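PDB 6FF1: CsoZ from Staphylococcus aureus, which is described as a metallochaperone of the heavy-metal-associated family and probably takes part in copper homeostasis. Local coordinates for residues A[12-18]-A[35-39]; A[29-33]-A[45-51]. One frame throughout, in Å; residues are numbered along the deposited sequence. Where two conformers were deposited one is given.

Contact 1 (A[12-18]-A[35-39]); sequences IETEEQV and NINII. With CA (calcium ion), chain B.
I38 reaches from the turn after strand 31-36 across to the start of helix 15-26. Its CB lies 4.0 Å from V18 CG2, and CG1, set anti to the backbone N (chi1 -162°), comes slightly closer to that same methyl. With chi2 also extended, CD1 ends over the backbone of the helix start, 3.6 Å from both E13 O and T14 C, and the V18 and I38 side chains meet at about a right angle. V18 and I36 slide past each other, CG1 of V18 4.0 Å from I36 CB, and I12 adds its CD1 against I36 CG2. I36 continues onto L21 and T22 of the helix. Beside this apolar patch one water donates to both I12 O and I38 O, tying the two loops together. E13 chelates a calcium ion through OE1 (2.5 Å) and OE2 (2.4 Å), with a water as further ligand. Its backbone is presumably steadied by Q17, whose OE1 is gripped by E13 N and T14 N while Q17 N donates to T14 OG1 at 3.0 Å. T14 is thus the N-cap of a capping box at the start of helix 15-26, after the loop from strand 3-10 where HMA domains usually carry their metal-binding motif.

Contact 2 (A[29-33]-A[45-51]); sequences IGVHQ and VSYETPA
In one of its two conformers, the imidazole of H32 has the carbonyl oxygen of G30 over the centre of one face, 3.5 Å above its plane, and the carboxylate of E48 at its edge. There NE2 donates to E48 OE1 at 2.7 Å in a nearly straight bond (168°). The oxygen lies close to the ring plane and uses its anti lone pair, while the carboxylate stands almost perpendicular to the ring, the planes 85° apart. E48 can arrive there because its CG sits between the backbone N and the carbonyl carbon (chi1 63°), with the chain extended beyond. Three backbone bonds join the two segments: E48 N to G30 O, H32 N to S46 O and S46 N to Q33 O, with V31 and Y47 as the antiparallel non-hydrogen-bonded pair between the first two. G30 presses its CA to 3.3 Å from E48 O in a CA-H...O contact, an approach that leaves no room for a side chain. Beyond E48 the chain turns through a cis peptide before P50, whose CG meets I29 CG2 at 3.8 Å, and A51 CB packs 3.6 Å from V31 CG2. On the V31 and Y47 face, I56 of helix 53-62 touches both residues and I25 of helix 15-26 covers V31. Strand 3-10 flanks strand 42-47 on its other edge, where Y47 OH is hydrogen-bonded to N5 OD1.

How the contacts relate
Contacts 1 and 2 lie on opposite sides of the chain's centre, their own centres about 20 Å apart, and both draw on strand 31-36: contact 2 takes its beginning and contact 1 its end. Along the chain the segments alternate, in the order 12-18, 29-33, 35-39 and 45-51. Contact 1 brings the start of helix 15-26 to the far end of this outermost strand, whereas contact 2 pairs the strand with 42-47 in a beta hairpin. Together they fix strand 31-36 to the helix before it and the strand after it, within the four-stranded antiparallel sheet and two helices of the HMA fold. The calcium ion belongs to the contact 1 end.

Contact 1 (A[12-18]-A[35-39])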
loop_
_atom_site.group_PDB
_atom_site.type_symbol
_atom_site.label_atom_id
_atom_site.label_comp_id
_atom_site.label_asym_id
_atom_site.label_seq_id
_atom_site.Cartn_x
_atom_site.Cartn_y
_atom_site.Cartn_z
ATOM N N ILE A 12 -2.397 -9.385 5.493
ATOM C CA ILE A 12 -1.547 -9.795 4.422
ATOM C C ILE A 12 -0.680 -10.930 4.976
ATOM O O ILE A 12 0.055 -10.754 5.937
ATOM C CB ILE A 12 -0.674 -8.673 3.868
ATOM C CG1 ILE A 12 -1.522 -7.477 3.444
ATOM C CG2 ILE A 12 0.227 -9.197 2.782
ATOM C CD1 ILE A 12 -0.664 -6.244 3.150
ATOM N N GLU A 13 -0.783 -12.101 4.349
ATOM C CA GLU A 13 -0.182 -13.306 4.883
ATOM C C GLU A 13 0.690 -14.072 3.932
ATOM O O GLU A 13 1.532 -14.822 4.437
ATOM C CB GLU A 13 -1.253 -14.207 5.464
ATOM C CG GLU A 13 -1.924 -13.587 6.657
ATOM C CD GLU A 13 -3.026 -14.352 7.320
ATOM O OE1 GLU A 13 -3.463 -15.366 6.803
ATOM O OE2 GLU A 13 -3.484 -13.916 8.374
ATOM N N THR A 14 0.533 -13.945 2.634
ATOM C CA THR A 14 1.311 -14.760 1.720
ATOM C C THR A 14 2.137 -13.908 0.806
ATOM O O THR A 14 1.833 -12.740 0.516
ATOM C CB THR A 14 0.435 -15.653 0.871
ATOM O OG1 THR A 14 -0.268 -14.881 -0.090
ATOM C CG2 THR A 14 -0.480 -16.499 1.715
ATOM N N GLU A 15 3.164 -14.514 0.240
ATOM C CA GLU A 15 3.983 -13.838 -0.758
ATOM C C GLU A 15 3.193 -13.419 -1.989
ATOM O O GLU A 15 3.425 -12.310 -2.537
ATOM C CB GLU A 15 5.156 -14.737 -1.217
ATOM C CG GLU A 15 6.216 -14.838 -0.194
ATOM C CD GLU A 15 7.542 -15.417 -0.709
ATOM O OE1 GLU A 15 7.513 -16.146 -1.716
ATOM O OE2 GLU A 15 8.586 -15.173 -0.040
ATOM N N GLU A 16 2.233 -14.219 -2.374
ATOM C CA GLU A 16 1.415 -13.884 -3.492
ATOM C C GLU A 16 0.574 -12.630 -3.183
ATOM O O GLU A 16 0.421 -11.735 -4.046
ATOM C CB GLU A 16 0.510 -15.034 -3.909
ATOM C CG GLU A 16 -0.489 -14.751 -5.036
ATOM C CD GLU A 16 -1.198 -16.059 -5.515
ATOM O OE1 GLU A 16 -0.767 -17.178 -5.102
ATOM O OE2 GLU A 16 -2.184 -15.977 -6.301
ATOM N N GLN A 17 0.017 -12.576 -1.993
ATOM C CA GLN A 17 -0.726 -11.399 -1.583
ATOM C C GLN A 17 0.125 -10.171 -1.619
ATOM O O GLN A 17 -0.319 -9.099 -2.069
ATOM C CB GLN A 17 -1.327 -11.611 -0.246
ATOM C CG GLN A 17 -2.495 -12.579 -0.174
ATOM C CD GLN A 17 -2.933 -12.894 1.223
ATOM O OE1 GLN A 17 -2.110 -12.908 2.128
ATOM N NE2 GLN A 17 -4.208 -13.154 1.431
ATOM N N VAL A 18 1.354 -10.274 -1.112
ATOM C CA VAL A 18 2.270 -9.169 -1.093
ATOM C C VAL A 18 2.576 -8.703 -2.503
ATOM O O VAL A 18 2.572 -7.505 -2.791
ATOM C CB VAL A 18 3.561 -9.499 -0.323
ATOM C CG1 VAL A 18 4.626 -8.456 -0.577
ATOM C CG2 VAL A 18 3.284 -9.720 1.134
ATOM N N ASN A 35 6.999 -0.607 -0.585
ATOM C CA ASN A 35 7.538 -1.794 0.062
ATOM C C ASN A 35 6.558 -2.320 1.051
ATOM O O ASN A 35 6.016 -1.539 1.824
ATOM C CB ASN A 35 8.828 -1.489 0.816
ATOM C CG ASN A 35 9.394 -2.693 1.471
ATOM O OD1 ASN A 35 9.245 -2.901 2.689
ATOM N ND2 ASN A 35 10.017 -3.505 0.657
ATOM N N ILE A 36 6.334 -3.617 1.054
ATOM C CA ILE A 36 5.456 -4.261 1.969
ATOM C C ILE A 36 6.252 -5.264 2.792
ATOM O O ILE A 36 6.894 -6.126 2.239
ATOM C CB ILE A 36 4.330 -4.934 1.290
ATOM C CG1 ILE A 36 3.591 -3.914 0.382
ATOM C CG2 ILE A 36 3.416 -5.588 2.300
ATOM C CD1 ILE A 36 2.319 -4.413 -0.254
ATOM N N ASN A 37 6.196 -5.124 4.106
ATOM C CA ASN A 37 6.836 -6.049 5.031
ATOM C C ASN A 37 5.812 -7.047 5.481
ATOM O O ASN A 37 4.861 -6.733 6.202
ATOM C CB ASN A 37 7.416 -5.282 6.182
ATOM C CG ASN A 37 8.163 -6.148 7.190
ATOM O OD1 ASN A 37 7.710 -7.201 7.562
ATOM N ND2 ASN A 37 9.244 -5.622 7.710
ATOM N N ILE A 38 5.998 -8.312 5.077
ATOM C CA ILE A 38 5.010 -9.309 5.394
ATOM C C ILE A 38 4.935 -9.656 6.874
ATOM O O ILE A 38 3.884 -10.088 7.353
ATOM C CB ILE A 38 5.263 -10.585 4.523
ATOM C CG1 ILE A 38 4.036 -11.483 4.471
ATOM C CG2 ILE A 38 6.470 -11.343 4.976
ATOM C CD1 ILE A 38 4.195 -12.604 3.477
ATOM N N ILE A 39 6.018 -9.486 7.597
ATOM C CA ILE A 39 5.968 -9.832 9.014
ATOM C C ILE A 39 5.132 -8.839 9.829
ATOM O O ILE A 39 4.238 -9.229 10.586
ATOM C CB ILE A 39 7.387 -9.913 9.613
ATOM C CG1 ILE A 39 8.171 -11.039 8.939
ATOM C CG2 ILE A 39 7.266 -10.119 11.138
ATOM C CD1 ILE A 39 9.607 -11.044 9.292
HETATM CA CA CA B . -5.167 -15.569 8.657
HETATM O O HOH W 1 1.421 -8.766 7.123
HETATM O O HOH W 2 -5.640 -13.866 10.342
#

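Contact 2 (A[29-33]-A[45-51])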
loop_
_atom_site.group_PDB
_atom_site.type_symbol
_atom_site.label_atom_id
_atom_site.label_comp_id
_atom_site.label_asym_id
_atom_site.label_seq_id
_atom_site.Cartn_x
_atom_site.Cartn_y
_atom_site.Cartn_z
ATOM N N ILE A 29 -1.079 5.739 -10.720
ATOM C CA ILE A 29 -0.371 6.924 -11.157
ATOM C C ILE A 29 -0.010 7.793 -9.966
ATOM O O ILE A 29 -0.861 8.058 -9.135
ATOM C CB ILE A 29 -1.131 7.711 -12.197
ATOM C CG1 ILE A 29 -1.402 6.842 -13.417
ATOM C CG2 ILE A 29 -0.349 8.974 -12.565
ATOM C CD1 ILE A 29 -0.207 6.435 -14.192
ATOM N N GLY A 30 1.252 8.193 -9.869
ATOM C CA GLY A 30 1.729 8.994 -8.757
ATOM C C GLY A 30 2.388 8.221 -7.656
ATOM O O GLY A 30 3.013 8.825 -6.796
ATOM N N VAL A 31 2.204 6.889 -7.661
ATOM C CA VAL A 31 2.871 6.071 -6.640
ATOM C C VAL A 31 4.210 5.605 -7.201
ATOM O O VAL A 31 4.240 4.935 -8.224
ATOM C CB VAL A 31 2.031 4.863 -6.225
ATOM C CG1 VAL A 31 2.845 4.036 -5.231
ATOM C CG2 VAL A 31 0.713 5.328 -5.600
ATOM N N HIS A 32 5.266 5.930 -6.487
ATOM C CA HIS A 32 6.595 5.588 -6.935
ATOM C C HIS A 32 7.021 4.393 -6.030
ATOM O O HIS A 32 6.591 3.290 -6.202
ATOM C CB HIS A 32 7.451 6.849 -6.954
ATOM C CG HIS A 32 6.805 7.986 -7.692
ATOM N ND1 HIS A 32 6.222 7.824 -8.927
ATOM C CD2 HIS A 32 6.608 9.273 -7.353
ATOM C CE1 HIS A 32 5.707 8.970 -9.325
ATOM N NE2 HIS A 32 5.946 9.876 -8.400
ATOM N N GLN A 33 7.728 4.616 -5.020
ATOM C CA GLN A 33 8.333 3.549 -4.231
ATOM C C GLN A 33 7.246 2.871 -3.379
ATOM O O GLN A 33 6.432 3.543 -2.732
ATOM C CB GLN A 33 9.468 4.109 -3.391
ATOM C CG GLN A 33 10.692 4.631 -4.191
ATOM C CD GLN A 33 10.741 6.128 -4.376
ATOM O OE1 GLN A 33 9.727 6.747 -4.623
ATOM N NE2 GLN A 33 11.910 6.719 -4.267
ATOM N N VAL A 45 5.089 3.774 1.337
ATOM C CA VAL A 45 4.743 4.260 0.024
ATOM C C VAL A 45 5.240 5.683 -0.109
ATOM O O VAL A 45 5.075 6.477 0.786
ATOM C CB VAL A 45 3.249 4.163 -0.196
ATOM C CG1 VAL A 45 2.670 2.807 -0.277
ATOM C CG2 VAL A 45 2.456 4.909 0.806
ATOM N N SER A 46 5.783 6.009 -1.283
ATOM C CA SER A 46 6.102 7.364 -1.690
ATOM C C SER A 46 5.249 7.704 -2.887
ATOM O O SER A 46 5.139 6.924 -3.847
ATOM C CB SER A 46 7.566 7.497 -2.075
ATOM O OG SER A 46 8.356 7.197 -0.978
ATOM N N TYR A 47 4.555 8.844 -2.803
ATOM C CA TYR A 47 3.546 9.115 -3.797
ATOM C C TYR A 47 3.274 10.618 -3.902
ATOM O O TYR A 47 3.581 11.392 -3.017
ATOM C CB TYR A 47 2.222 8.427 -3.421
ATOM C CG TYR A 47 1.636 8.885 -2.119
ATOM C CD1 TYR A 47 2.032 8.319 -0.955
ATOM C CD2 TYR A 47 0.740 9.938 -2.043
ATOM C CE1 TYR A 47 1.592 8.793 0.281
ATOM C CE2 TYR A 47 0.288 10.383 -0.842
ATOM C CZ TYR A 47 0.689 9.799 0.318
ATOM O OH TYR A 47 0.192 10.296 1.520
ATOM N N GLU A 48 2.667 10.974 -5.000
ATOM C CA GLU A 48 2.233 12.328 -5.281
ATOM C C GLU A 48 0.928 12.304 -6.026
ATOM O O GLU A 48 0.568 11.309 -6.674
ATOM C CB GLU A 48 3.265 13.098 -6.088
ATOM C CG GLU A 48 3.515 12.498 -7.461
ATOM C CD GLU A 48 4.641 13.207 -8.213
ATOM O OE1 GLU A 48 5.591 12.520 -8.623
ATOM O OE2 GLU A 48 4.580 14.455 -8.408
ATOM N N THR A 49 0.226 13.464 -6.011
ATOM C CA THR A 49 -0.994 13.662 -6.784
ATOM C C THR A 49 -0.758 13.175 -8.222
ATOM O O THR A 49 0.276 13.503 -8.783
ATOM C CB THR A 49 -1.355 15.139 -6.778
ATOM O OG1 THR A 49 -1.563 15.473 -5.428
ATOM C CG2 THR A 49 -2.578 15.442 -7.602
ATOM N N PRO A 50 -1.660 12.360 -8.769
ATOM C CA PRO A 50 -3.032 12.125 -8.309
ATOM C C PRO A 50 -3.253 11.082 -7.221
ATOM O O PRO A 50 -4.383 10.854 -6.783
ATOM C CB PRO A 50 -3.750 11.669 -9.600
ATOM C CG PRO A 50 -2.679 10.970 -10.360
ATOM C CD PRO A 50 -1.456 11.818 -10.125
ATOM N N ALA A 51 -2.175 10.376 -6.872
ATOM C CA ALA A 51 -2.271 9.395 -5.791
ATOM C C ALA A 51 -2.422 10.165 -4.487
ATOM O O ALA A 51 -1.872 11.243 -4.341
ATOM C CB ALA A 51 -1.016 8.512 -5.771
#